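Local coordinates for cutinase-like protein (PDB 2CZQ) that probably hydrolyses carboxylic esters, as a cutinase-like secreted enzyme of the alpha/beta hydrolase fold, at residues L11-G16 against I43-Y48; A25-M30 against F112-P117; S4-Y9 against N76-L81. All blocks are in the same frame, centred on the assembly; numbering follows the deposited sequence. Where two conformers were deposited one is given.

Contact 1 (L11-G16 against I43-Y48); sequences LINTRG and IYNTVY
Tyr48 lays its ring beside Thr14 and Arg15. The methyl CG2 of Thr14 comes obliquely to the ring, 3.5 Å from Tyr48 CE1, and the two side chains cross at about a right angle. The phenol OH donates to the backbone O of Arg15 at 2.7 Å. Arg15 answers with its guanidinium: NH2 donates to Tyr48 O at 2.9 Å, and NH1 adds a weak bond to the same oxygen. NE donates a hydrogen bond to the backbone O of Glu19. A water accepts from Arg15 N and NH1 and donates to Thr46 O, so it bridges the two segments just beyond the strands. The hydroxyls of Thr14 and Thr46 are hydrogen-bonded, OG1 to OG1, at 2.7 Å. The side chain of Thr14 also touches the probable nucleophile elbow.

Strands 9-14 and 41-45 are the two ends of a right-handed beta-alpha-beta crossover through helix 28-37, a basic unit of the alpha/beta hydrolase fold. They run parallel, and 41-45 is the outermost strand on this side. Tyr44 N bonds to Leu11 O, Asn13 N to Tyr44 O at 2.9 Å, and Thr46 N to Asn13 O. On the face that carries Leu11 and Ile43, the amides of Asn13 and Asn45 lie side by side with planes 77° apart. Asn13 ND2 donates in the carbonyl plane to a lone pair of Asn45 OD1, at 2.9 Å and nearly straight (164°). Asn13 OD1 accepts from Ser24 N, which fixes the rotation of this amide. On the other face Ile12 CG2 meets the edge of the Tyr44 ring, 4.2 Å from CD2, while Tyr44 OH bonds to Asp62.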
loop_
_atom_site.group_PDB
_atom_site.type_symbol
_atom_site.label_atom_id
_atom_site.label_comp_id
_atom_site.label_asym_id
_atom_site.label_seq_id
_atom_site.Cartn_x
_atom_site.Cartn_y
_atom_site.Cartn_z
ATOM N N LEU A 11 8.078 6.366 3.211
ATOM C CA LEU A 11 7.062 5.803 2.334
ATOM C C LEU A 11 7.684 4.558 1.723
ATOM O O LEU A 11 8.507 4.644 0.811
ATOM C CB LEU A 11 6.659 6.822 1.261
ATOM C CG LEU A 11 6.272 8.215 1.780
ATOM C CD1 LEU A 11 6.023 9.174 0.628
ATOM C CD2 LEU A 11 5.052 8.155 2.694
ATOM N N ILE A 12 7.342 3.405 2.287
ATOM C CA ILE A 12 7.866 2.135 1.814
ATOM C C ILE A 12 6.909 1.648 0.745
ATOM O O ILE A 12 5.735 1.405 1.031
ATOM C CB ILE A 12 7.951 1.105 2.970
ATOM C CG1 ILE A 12 8.989 1.536 4.016
ATOM C CG2 ILE A 12 8.252 -0.301 2.423
ATOM C CD1 ILE A 12 9.009 0.678 5.275
ATOM N N ASN A 13 7.403 1.521 -0.482
ATOM C CA ASN A 13 6.546 1.091 -1.578
ATOM C C ASN A 13 7.085 -0.155 -2.250
ATOM O O ASN A 13 8.286 -0.255 -2.535
ATOM C CB ASN A 13 6.297 2.223 -2.587
ATOM C CG ASN A 13 7.488 2.488 -3.491
ATOM O OD1 ASN A 13 7.500 2.071 -4.652
ATOM N ND2 ASN A 13 8.496 3.180 -2.967
ATOM N N THR A 14 6.181 -1.103 -2.479
ATOM C CA THR A 14 6.512 -2.372 -3.100
ATOM C C THR A 14 5.795 -2.453 -4.441
ATOM O O THR A 14 4.568 -2.310 -4.523
ATOM C CB THR A 14 6.121 -3.530 -2.178
ATOM O OG1 THR A 14 6.703 -3.315 -0.888
ATOM C CG2 THR A 14 6.728 -4.842 -2.665
ATOM N N ARG A 15 6.578 -2.682 -5.488
ATOM C CA ARG A 15 6.120 -2.529 -6.860
ATOM C C ARG A 15 5.453 -3.781 -7.417
ATOM O O ARG A 15 5.473 -4.853 -6.802
ATOM C CB ARG A 15 7.295 -2.122 -7.746
ATOM C CG ARG A 15 8.252 -3.251 -8.065
ATOM C CD ARG A 15 9.578 -2.741 -8.550
ATOM N NE ARG A 15 10.478 -3.785 -9.031
ATOM C CZ ARG A 15 11.261 -4.524 -8.258
ATOM N NH1 ARG A 15 11.250 -4.373 -6.939
ATOM N NH2 ARG A 15 12.070 -5.418 -8.808
ATOM N N GLY A 16 4.858 -3.625 -8.594
ATOM C CA GLY A 16 4.232 -4.729 -9.293
ATOM C C GLY A 16 5.199 -5.527 -10.150
ATOM O O GLY A 16 6.307 -5.075 -10.478
ATOM N N ILE A 43 11.544 7.975 0.363
ATOM C CA ILE A 43 10.820 6.948 -0.366
ATOM C C ILE A 43 11.731 5.728 -0.465
ATOM O O ILE A 43 12.802 5.797 -1.077
ATOM C CB ILE A 43 10.440 7.461 -1.775
ATOM C CG1 ILE A 43 9.537 8.700 -1.683
ATOM C CG2 ILE A 43 9.769 6.347 -2.579
ATOM C CD1 ILE A 43 9.442 9.492 -2.972
ATOM N N TYR A 44 11.312 4.626 0.152
ATOM C CA TYR A 44 12.077 3.388 0.130
ATOM C C TYR A 44 11.400 2.391 -0.789
ATOM O O TYR A 44 10.228 2.059 -0.591
ATOM C CB TYR A 44 12.220 2.773 1.531
ATOM C CG TYR A 44 13.000 1.484 1.469
ATOM C CD1 TYR A 44 14.373 1.506 1.251
ATOM C CD2 TYR A 44 12.368 0.243 1.561
ATOM C CE1 TYR A 44 15.099 0.342 1.149
ATOM C CE2 TYR A 44 13.088 -0.936 1.461
ATOM C CZ TYR A 44 14.460 -0.877 1.257
ATOM O OH TYR A 44 15.223 -2.012 1.155
ATOM N N ASN A 45 12.149 1.903 -1.773
ATOM C CA ASN A 45 11.637 0.943 -2.742
ATOM C C ASN A 45 12.030 -0.468 -2.344
ATOM O O ASN A 45 13.210 -0.838 -2.376
ATOM C CB ASN A 45 12.164 1.254 -4.140
ATOM C CG ASN A 45 12.078 2.725 -4.481
ATOM O OD1 ASN A 45 11.043 3.365 -4.285
ATOM N ND2 ASN A 45 13.167 3.270 -5.012
ATOM N N THR A 46 11.043 -1.262 -1.955
ATOM C CA THR A 46 11.295 -2.624 -1.514
ATOM C C THR A 46 12.126 -3.387 -2.536
ATOM O O THR A 46 11.839 -3.353 -3.738
ATOM C CB THR A 46 9.958 -3.305 -1.312
ATOM O OG1 THR A 46 9.249 -2.580 -0.302
ATOM C CG2 THR A 46 10.117 -4.730 -0.774
ATOM N N VAL A 47 13.155 -4.075 -2.054
ATOM C CA VAL A 47 14.042 -4.828 -2.924
ATOM C C VAL A 47 13.589 -6.281 -2.993
ATOM O O VAL A 47 13.590 -6.994 -1.990
ATOM C CB VAL A 47 15.509 -4.748 -2.458
ATOM C CG1 VAL A 47 16.401 -5.570 -3.375
ATOM C CG2 VAL A 47 15.975 -3.300 -2.423
ATOM N N TYR A 48 13.180 -6.690 -4.187
ATOM C CA TYR A 48 12.837 -8.076 -4.486
ATOM C C TYR A 48 12.726 -8.210 -5.991
ATOM O O TYR A 48 12.841 -7.220 -6.713
ATOM C CB TYR A 48 11.569 -8.541 -3.747
ATOM C CG TYR A 48 10.225 -8.149 -4.329
ATOM C CD1 TYR A 48 9.895 -6.820 -4.606
ATOM C CD2 TYR A 48 9.250 -9.126 -4.540
ATOM C CE1 TYR A 48 8.636 -6.491 -5.123
ATOM C CE2 TYR A 48 8.000 -8.809 -5.045
ATOM C CZ TYR A 48 7.698 -7.499 -5.331
ATOM O OH TYR A 48 6.449 -7.212 -5.823
HETATM O O HOH W 1 9.542 -2.740 -5.094
#

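Contact 2 (A25-M30 against F112-P117); sequences AGFRTM and FLIGNP
Phe27 and Phe112 meet edge to edge, with Phe27 CE1 3.8 Å from Phe112 CD2. Each of these atoms lies near the plane of the other ring, and the side chains slide past each other in opposite directions. Phe27 and Ile114 reach toward each other tip to tip: CE1 is 3.7 Å from Ile114 CD1, and CZ is equally close to CG1. The approach of the isoleucine to the ring is oblique. Met30 comes to Phe112 tip to tip. Its methyl CE lies 3.4 Å from Phe112 CE2, and SD stands 4.3 Å from the ring centroid, 35° off the normal. This is an oblique Met-aromatic contact. The bend at chi3 of Met30 (73°) turns CE toward the ring. Gly26 passes close by, its CA and O both 3.7 Å from Ile114 CD1.

Further out, Phe27 holds the N-cap position of helix 28-37, and Met30 lies in the first turn. Gln190 of helix 187-200 grips this start twice, taking the N-H of Met30 and donating to Gly26 O. Phe112 and Ile114 project from strand 108-114, a central strand of the parallel sheet. Its backbone is hydrogen-bonded to Leu81 and Gly83 of strand 78-84. Phe196 and Val189 of helix 187-200 touch Phe112 and Ile114, while Gln82 and Tyr84 lie against Phe27. The contact thus packs the start of one helix on the sheet near the probable nucleophile elbow. Between the two segments the chemistry is apolar, aromatic and sulfur contact, all of it buried, so shape and dispersion rather than directed polar bonds hold the pair together.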
loop_
_atom_site.group_PDB
_atom_site.type_symbol
_atom_site.label_atom_id
_atom_site.label_comp_id
_atom_site.label_asym_id
_atom_site.label_seq_id
_atom_site.Cartn_x
_atom_site.Cartn_y
_atom_site.Cartn_z
ATOM N N ALA A 25 5.564 2.885 -10.378
ATOM C CA ALA A 25 4.769 3.883 -11.076
ATOM C C ALA A 25 3.455 4.138 -10.344
ATOM O O ALA A 25 2.885 5.222 -10.462
ATOM C CB ALA A 25 4.499 3.443 -12.499
ATOM N N GLY A 26 2.979 3.149 -9.588
ATOM C CA GLY A 26 1.748 3.294 -8.833
ATOM C C GLY A 26 1.746 4.410 -7.803
ATOM O O GLY A 26 0.675 4.885 -7.438
ATOM N N PHE A 27 2.926 4.822 -7.331
ATOM C CA PHE A 27 3.007 5.795 -6.237
ATOM C C PHE A 27 3.808 7.038 -6.552
ATOM O O PHE A 27 3.923 7.916 -5.712
ATOM C CB PHE A 27 3.525 5.128 -4.955
ATOM C CG PHE A 27 2.844 3.839 -4.683
ATOM C CD1 PHE A 27 1.505 3.828 -4.316
ATOM C CD2 PHE A 27 3.490 2.634 -4.902
ATOM C CE1 PHE A 27 0.830 2.634 -4.135
ATOM C CE2 PHE A 27 2.827 1.427 -4.716
ATOM C CZ PHE A 27 1.490 1.425 -4.336
ATOM N N ARG A 28 4.349 7.135 -7.758
ATOM C CA ARG A 28 5.259 8.233 -8.073
ATOM C C ARG A 28 4.633 9.610 -7.846
ATOM O O ARG A 28 5.228 10.469 -7.190
ATOM C CB ARG A 28 5.749 8.107 -9.516
ATOM C CG ARG A 28 7.013 8.890 -9.831
ATOM C CD ARG A 28 7.622 8.589 -11.202
ATOM N NE ARG A 28 7.346 7.226 -11.660
ATOM C CZ ARG A 28 8.271 6.352 -12.049
ATOM N NH1 ARG A 28 9.558 6.676 -12.041
ATOM N NH2 ARG A 28 7.905 5.141 -12.447
ATOM N N THR A 29 3.443 9.832 -8.390
ATOM C CA THR A 29 2.818 11.136 -8.252
ATOM C C THR A 29 2.462 11.435 -6.803
ATOM O O THR A 29 2.869 12.467 -6.269
ATOM C CB THR A 29 1.613 11.246 -9.173
ATOM O OG1 THR A 29 2.101 11.281 -10.518
ATOM C CG2 THR A 29 0.895 12.585 -8.990
ATOM N N MET A 30 1.742 10.530 -6.149
ATOM C CA MET A 30 1.349 10.804 -4.774
ATOM C C MET A 30 2.567 11.023 -3.886
ATOM O O MET A 30 2.538 11.872 -2.998
ATOM C CB MET A 30 0.432 9.720 -4.205
ATOM C CG MET A 30 1.085 8.363 -3.956
ATOM S SD MET A 30 -0.084 7.129 -3.378
ATOM C CE MET A 30 -1.018 6.802 -4.886
ATOM N N PHE A 112 -1.548 1.679 2.170
ATOM C CA PHE A 112 -2.244 2.095 0.967
ATOM C C PHE A 112 -1.955 1.092 -0.135
ATOM O O PHE A 112 -0.805 0.923 -0.546
ATOM C CB PHE A 112 -1.787 3.497 0.563
ATOM C CG PHE A 112 -2.495 4.028 -0.644
ATOM C CD1 PHE A 112 -3.733 4.652 -0.531
ATOM C CD2 PHE A 112 -1.929 3.888 -1.907
ATOM C CE1 PHE A 112 -4.390 5.124 -1.658
ATOM C CE2 PHE A 112 -2.578 4.358 -3.035
ATOM C CZ PHE A 112 -3.805 4.977 -2.913
ATOM N N LEU A 113 -3.004 0.420 -0.593
ATOM C CA LEU A 113 -2.880 -0.660 -1.568
ATOM C C LEU A 113 -3.639 -0.322 -2.831
ATOM O O LEU A 113 -4.716 0.274 -2.763
ATOM C CB LEU A 113 -3.430 -1.970 -0.991
ATOM C CG LEU A 113 -2.901 -2.385 0.384
ATOM C CD1 LEU A 113 -3.671 -3.568 0.926
ATOM C CD2 LEU A 113 -1.409 -2.688 0.337
ATOM N N ILE A 114 -3.077 -0.697 -3.979
ATOM C CA ILE A 114 -3.763 -0.577 -5.261
ATOM C C ILE A 114 -3.644 -1.877 -6.034
ATOM O O ILE A 114 -2.591 -2.522 -6.039
ATOM C CB ILE A 114 -3.229 0.608 -6.117
ATOM C CG1 ILE A 114 -1.700 0.701 -6.050
ATOM C CG2 ILE A 114 -3.884 1.911 -5.684
ATOM C CD1 ILE A 114 -1.090 1.622 -7.092
ATOM N N GLY A 115 -4.733 -2.273 -6.683
ATOM C CA GLY A 115 -4.716 -3.488 -7.483
ATOM C C GLY A 115 -4.316 -4.723 -6.688
ATOM O O GLY A 115 -3.482 -5.517 -7.120
ATOM N N ASN A 116 -4.930 -4.887 -5.522
ATOM C CA ASN A 116 -4.519 -5.894 -4.549
ATOM C C ASN A 116 -5.030 -7.294 -4.884
ATOM O O ASN A 116 -6.235 -7.525 -4.834
ATOM C CB ASN A 116 -5.062 -5.466 -3.183
ATOM C CG ASN A 116 -4.662 -6.392 -2.065
ATOM O OD1 ASN A 116 -3.757 -7.223 -2.201
ATOM N ND2 ASN A 116 -5.337 -6.246 -0.928
ATOM N N PRO A 117 -4.147 -8.252 -5.181
ATOM C CA PRO A 117 -4.597 -9.631 -5.413
ATOM C C PRO A 117 -5.302 -10.216 -4.187
ATOM O O PRO A 117 -6.102 -11.140 -4.329
ATOM C CB PRO A 117 -3.292 -10.390 -5.672
ATOM C CG PRO A 117 -2.309 -9.347 -6.101
ATOM C CD PRO A 117 -2.682 -8.133 -5.309
#

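Contact 3 (S4-Y9 against N76-L81)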
loop_
_atom_site.group_PDB
_atom_site.type_symbol
_atom_site.label_atom_id
_atom_site.label_comp_id
_atom_site.label_asym_id
_atom_site.label_seq_id
_atom_site.Cartn_x
_atom_site.Cartn_y
_atom_site.Cartn_z
ATOM N N SER A 4 4.311 17.316 13.665
ATOM C CA SER A 4 4.749 17.036 15.031
ATOM C C SER A 4 4.640 15.548 15.356
ATOM O O SER A 4 5.471 15.004 16.080
ATOM C CB SER A 4 3.973 17.871 16.056
ATOM O OG SER A 4 2.590 17.870 15.777
ATOM N N ALA A 5 3.621 14.892 14.806
ATOM C CA ALA A 5 3.440 13.460 15.007
ATOM C C ALA A 5 4.554 12.662 14.334
ATOM O O ALA A 5 5.004 11.647 14.870
ATOM C CB ALA A 5 2.090 13.021 14.480
ATOM N N CYS A 6 4.999 13.139 13.170
ATOM C CA CYS A 6 5.940 12.399 12.333
ATOM C C CYS A 6 6.993 13.308 11.699
ATOM O O CYS A 6 6.946 13.543 10.489
ATOM C CB CYS A 6 5.177 11.653 11.233
ATOM S SG CYS A 6 4.068 10.378 11.859
ATOM N N PRO A 7 7.947 13.818 12.486
ATOM C CA PRO A 7 9.021 14.649 11.926
ATOM C C PRO A 7 9.915 13.913 10.921
ATOM O O PRO A 7 10.541 14.564 10.086
ATOM C CB PRO A 7 9.824 15.070 13.165
ATOM C CG PRO A 7 8.888 14.907 14.310
ATOM C CD PRO A 7 8.048 13.724 13.957
ATOM N N GLN A 8 9.983 12.588 11.021
ATOM C CA GLN A 8 10.670 11.752 10.051
ATOM C C GLN A 8 9.736 10.621 9.667
ATOM O O GLN A 8 9.097 10.008 10.530
ATOM C CB GLN A 8 11.964 11.183 10.624
ATOM C CG GLN A 8 12.762 10.381 9.613
ATOM C CD GLN A 8 14.065 9.885 10.188
ATOM O OE1 GLN A 8 14.086 9.239 11.236
ATOM N NE2 GLN A 8 15.159 10.183 9.509
ATOM N N TYR A 9 9.658 10.342 8.374
ATOM C CA TYR A 9 8.818 9.248 7.915
ATOM C C TYR A 9 9.378 8.620 6.651
ATOM O O TYR A 9 10.162 9.234 5.927
ATOM C CB TYR A 9 7.368 9.719 7.697
ATOM C CG TYR A 9 7.229 10.707 6.569
ATOM C CD1 TYR A 9 7.377 12.073 6.797
ATOM C CD2 TYR A 9 6.977 10.276 5.269
ATOM C CE1 TYR A 9 7.270 12.987 5.762
ATOM C CE2 TYR A 9 6.865 11.173 4.226
ATOM C CZ TYR A 9 7.015 12.526 4.474
ATOM O OH TYR A 9 6.919 13.400 3.422
ATOM N N ASN A 76 10.804 6.809 17.014
ATOM C CA ASN A 76 9.646 7.638 16.722
ATOM C C ASN A 76 9.365 7.837 15.237
ATOM O O ASN A 76 8.501 8.629 14.872
ATOM C CB ASN A 76 9.792 8.978 17.440
ATOM C CG ASN A 76 9.936 8.801 18.929
ATOM O OD1 ASN A 76 9.018 8.323 19.587
ATOM N ND2 ASN A 76 11.100 9.141 19.464
ATOM N N VAL A 77 10.076 7.108 14.383
ATOM C CA VAL A 77 9.837 7.185 12.947
ATOM C C VAL A 77 8.433 6.678 12.598
ATOM O O VAL A 77 7.892 5.789 13.268
ATOM C CB VAL A 77 10.933 6.427 12.144
ATOM C CG1 VAL A 77 10.834 4.915 12.327
ATOM C CG2 VAL A 77 10.908 6.807 10.661
ATOM N N CYS A 78 7.847 7.266 11.560
ATOM C CA CYS A 78 6.551 6.841 11.044
ATOM C C CYS A 78 6.690 6.221 9.666
ATOM O O CYS A 78 7.571 6.598 8.894
ATOM C CB CYS A 78 5.631 8.035 10.922
ATOM S SG CYS A 78 5.350 8.917 12.463
ATOM N N TYR A 79 5.782 5.305 9.348
ATOM C CA TYR A 79 5.746 4.672 8.035
ATOM C C TYR A 79 4.380 4.751 7.385
ATOM O O TYR A 79 3.346 4.662 8.066
ATOM C CB TYR A 79 6.099 3.190 8.148
ATOM C CG TYR A 79 7.462 2.938 8.719
ATOM C CD1 TYR A 79 8.601 3.175 7.965
ATOM C CD2 TYR A 79 7.617 2.480 10.019
ATOM C CE1 TYR A 79 9.860 2.959 8.481
ATOM C CE2 TYR A 79 8.880 2.258 10.556
ATOM C CZ TYR A 79 9.998 2.503 9.776
ATOM O OH TYR A 79 11.258 2.284 10.273
ATOM N N ILE A 80 4.392 4.871 6.061
ATOM C CA ILE A 80 3.248 4.483 5.240
ATOM C C ILE A 80 3.733 3.323 4.381
ATOM O O ILE A 80 4.786 3.417 3.747
ATOM C CB ILE A 80 2.763 5.634 4.329
ATOM C CG1 ILE A 80 2.405 6.892 5.136
ATOM C CG2 ILE A 80 1.595 5.168 3.445
ATOM C CD1 ILE A 80 1.199 6.756 6.059
ATOM N N LEU A 81 2.985 2.224 4.372
ATOM C CA LEU A 81 3.291 1.093 3.501
ATOM C C LEU A 81 2.390 1.140 2.278
ATOM O O LEU A 81 1.166 1.213 2.414
ATOM C CB LEU A 81 3.100 -0.244 4.222
ATOM C CG LEU A 81 3.780 -0.404 5.582
ATOM C CD1 LEU A 81 3.570 -1.815 6.109
ATOM C CD2 LEU A 81 5.260 -0.049 5.525
HETATM O O HOH W 2 7.094 10.606 16.217
HETATM O O HOH W 3 8.753 10.636 13.104
#
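Cys78 meets Cys6 in a disulfide, SG to SG 2.0 Å, and has far more surface buried here than any other residue. The bridge has a chi3 of -85°, close to the preferred right angle for a disulfide. In both cysteines SG stands anti to the carbonyl carbon, beside the backbone N (chi1 -64° in Cys6 and -58° in Cys78). Both cysteines are buried, and Leu201 near the end of the chain touches both residues.

Tyr9 is next. It pairs with Cys78 in a parallel bridge, and its CB lies 4.0 Å from Cys78 CB on the same face of the sheet. Its CA makes a close CH contact to Cys78 O, at 3.1 Å. The ring then leads away, to pack on Ile34 and Thr35 of helix 28-37, and its OH bonds to Leu38 O.

Buried Val77 meets the exposed Gln8. Val77 CG2 lies 3.7 Å from Gln8 O, and the two side chains cross at a slant. Gln8 is extended through CD, and its OE1 hydrogen-bonds to Asn74 ND2. Gln8 O is gripped twice: Cys78 N donates to it at 3.2 Å, nearly straight, and a water donates at 2.7 Å. That water also donates to Asn76 O. A second water links Asn76 O to Ala5 O, so both waters tie the loop to the turn before the strand.

The arrangement is the end of the parallel sheet of an alpha/beta hydrolase where strands 9-14 and 78-84 begin side by side and a disulfide ties the N-terminal loop to the second of them.

In the fold
All three contacts share one parallel sheet, in which strands 41-45, 9-14, 78-84 and 108-114 lie in that order. Contact 1 joins the first two, contact 3 the start of the middle pair, and contact 2 sets helix 28-37 on the fourth. The centres of contacts 1 and 2 are about 10 Å apart; the centre of contact 3 lies about 17 Å from that of contact 1 and 19 Å from that of contact 2. Along the chain, both segments of contact 1 fall between those of contact 3, while contact 2 alternates with each. Thr14 of contact 1 and Phe27 of contact 2 both touch the probable nucleophile elbow; contact 3 lies farther off, where strands 9-14 and 78-84 begin.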